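Local coordinates for protein HTH-type transcriptional repressor PhnF (Mycobacterium smegmatis, PDB 3F8M) that represses the phnDCE operon, involved in phosphate uptake, when phosphate is available in the cell, acting as a DNA-binding regulator of the GntR family, at residues K79-L84 / K94-S99. Sequence-based numbering, arbitrary orientation.
Sequences KIRQPL and KAQGLS
The short strand 80-83 meets the turn after helix 89-94, in the UTRA domain, with I80 and Q96 closest across the two backbones at 7.6 Å between their CA atoms. This turn is a Schellman motif: G97, the first residue to leave helical geometry, has positive phi, which favours glycine, and its N donates to K94 O at 2.8 Å, within a type I turn. Q96, just before the glycine, sends its side chain to the strand, where its amide bonds K79 O and R81 N, the two backbone groups flanking I80, much as the edge of a neighbouring strand would. Its NE2 donates to K79 O (2.9 Å, N-H...O 163°), lying in the plane of that carbonyl, while R81 N donates to Q96 OE1 at 2.8 Å, nearly straight at 170°. With both ends of the amide gripped, its rotation is fixed. The other backbone edge of the strand pairs in parallel with strand 233-240 through I80 and Q82. In Q96, CD is anti to CA (chi2 167°), and the extended chain ends with its amide at the strand. The R81 side chain crosses that of Q96 at about a right angle, its CG 3.6 Å from Q96 NE2. The K79 side chain turns away, its NZ in a salt bridge with D186 of the second subunit. Apolar contact is added by I80, which brings CG1 to 4.2 Å from L98 CD1.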
loop_
_atom_site.group_PDB
_atom_site.type_symbol
_atom_site.label_atom_id
_atom_site.label_comp_id
_atom_site.label_asym_id
_atom_site.label_seq_id
_atom_site.Cartn_x
_atom_site.Cartn_y
_atom_site.Cartn_z
ATOM N N LYS A 79 0.498 -11.025 9.963
ATOM C CA LYS A 79 0.173 -10.621 8.581
ATOM C C LYS A 79 1.209 -11.191 7.639
ATOM O O LYS A 79 2.412 -11.191 7.954
ATOM C CB LYS A 79 0.193 -9.096 8.472
ATOM C CG LYS A 79 -0.863 -8.413 9.311
ATOM C CD LYS A 79 -0.666 -6.929 9.216
ATOM C CE LYS A 79 -1.795 -6.171 9.871
ATOM N NZ LYS A 79 -1.491 -4.708 9.747
ATOM N N ILE A 80 0.756 -11.673 6.476
ATOM C CA ILE A 80 1.685 -11.994 5.393
ATOM C C ILE A 80 2.327 -10.716 4.912
ATOM O O ILE A 80 1.629 -9.744 4.693
ATOM C CB ILE A 80 0.995 -12.714 4.205
ATOM C CG1 ILE A 80 0.559 -14.109 4.629
ATOM C CG2 ILE A 80 1.984 -12.930 3.058
ATOM C CD1 ILE A 80 -0.689 -14.577 3.927
ATOM N N ARG A 81 3.657 -10.715 4.800
ATOM C CA ARG A 81 4.412 -9.537 4.355
ATOM C C ARG A 81 4.844 -9.755 2.902
ATOM O O ARG A 81 5.819 -10.447 2.598
ATOM C CB ARG A 81 5.618 -9.292 5.275
ATOM C CG ARG A 81 5.219 -8.881 6.688
ATOM C CD ARG A 81 6.438 -8.870 7.632
ATOM N NE ARG A 81 7.485 -8.014 7.112
ATOM C CZ ARG A 81 7.588 -6.709 7.370
ATOM N NH1 ARG A 81 6.709 -6.100 8.160
ATOM N NH2 ARG A 81 8.572 -6.007 6.824
ATOM N N GLN A 82 4.069 -9.203 1.999
ATOM C CA GLN A 82 4.298 -9.456 0.600
ATOM C C GLN A 82 5.031 -8.322 -0.119
ATOM O O GLN A 82 4.534 -7.190 -0.151
ATOM C CB GLN A 82 2.940 -9.681 -0.031
ATOM C CG GLN A 82 2.962 -9.800 -1.506
ATOM C CD GLN A 82 1.893 -10.736 -1.974
ATOM O OE1 GLN A 82 2.177 -11.664 -2.710
ATOM N NE2 GLN A 82 0.646 -10.503 -1.541
ATOM N N PRO A 83 6.193 -8.632 -0.726
ATOM C CA PRO A 83 6.922 -7.652 -1.534
ATOM C C PRO A 83 6.050 -7.214 -2.709
ATOM O O PRO A 83 5.329 -8.048 -3.284
ATOM C CB PRO A 83 8.135 -8.440 -2.036
ATOM C CG PRO A 83 8.228 -9.651 -1.152
ATOM C CD PRO A 83 6.831 -9.958 -0.763
ATOM N N LEU A 84 6.056 -5.921 -3.036
ATOM C CA LEU A 84 5.413 -5.475 -4.269
ATOM C C LEU A 84 6.339 -5.870 -5.415
ATOM O O LEU A 84 7.554 -5.722 -5.341
ATOM C CB LEU A 84 5.095 -3.973 -4.259
ATOM C CG LEU A 84 3.860 -3.519 -3.471
ATOM C CD1 LEU A 84 3.903 -2.011 -3.313
ATOM C CD2 LEU A 84 2.545 -3.963 -4.128
ATOM N N LYS A 94 5.745 -18.531 2.876
ATOM C CA LYS A 94 6.828 -19.502 3.142
ATOM C C LYS A 94 7.994 -18.879 3.897
ATOM O O LYS A 94 8.391 -19.394 4.949
ATOM C CB LYS A 94 7.357 -20.122 1.848
ATOM C CG LYS A 94 6.747 -21.485 1.476
ATOM N N ALA A 95 8.527 -17.785 3.354
ATOM C CA ALA A 95 9.582 -16.967 3.991
ATOM C C ALA A 95 9.358 -16.610 5.466
ATOM O O ALA A 95 10.332 -16.361 6.199
ATOM C CB ALA A 95 9.834 -15.704 3.185
ATOM N N GLN A 96 8.096 -16.581 5.898
ATOM C CA GLN A 96 7.742 -16.245 7.283
ATOM C C GLN A 96 7.346 -17.491 8.065
ATOM O O GLN A 96 6.926 -17.392 9.220
ATOM C CB GLN A 96 6.570 -15.246 7.345
ATOM C CG GLN A 96 6.898 -13.780 7.047
ATOM C CD GLN A 96 5.622 -12.957 6.822
ATOM O OE1 GLN A 96 5.089 -12.910 5.701
ATOM N NE2 GLN A 96 5.112 -12.325 7.891
ATOM N N GLY A 97 7.450 -18.659 7.427
ATOM C CA GLY A 97 7.053 -19.920 8.066
ATOM C C GLY A 97 5.548 -20.036 8.234
ATOM O O GLY A 97 5.075 -20.617 9.214
ATOM N N LEU A 98 4.802 -19.493 7.264
ATOM C CA LEU A 98 3.336 -19.432 7.282
ATOM C C LEU A 98 2.748 -20.249 6.118
ATOM O O LEU A 98 3.308 -20.233 5.031
ATOM C CB LEU A 98 2.867 -17.969 7.142
ATOM C CG LEU A 98 3.245 -16.946 8.226
ATOM C CD1 LEU A 98 2.907 -15.497 7.792
ATOM C CD2 LEU A 98 2.556 -17.294 9.566
ATOM N N SER A 99 1.600 -20.900 6.338
ATOM C CA SER A 99 0.986 -21.819 5.354
ATOM C C SER A 99 -0.106 -21.216 4.448
ATOM O O SER A 99 -1.310 -21.201 4.805
ATOM C CB SER A 99 0.363 -22.988 6.088
ATOM O OG SER A 99 -0.712 -22.504 6.864
#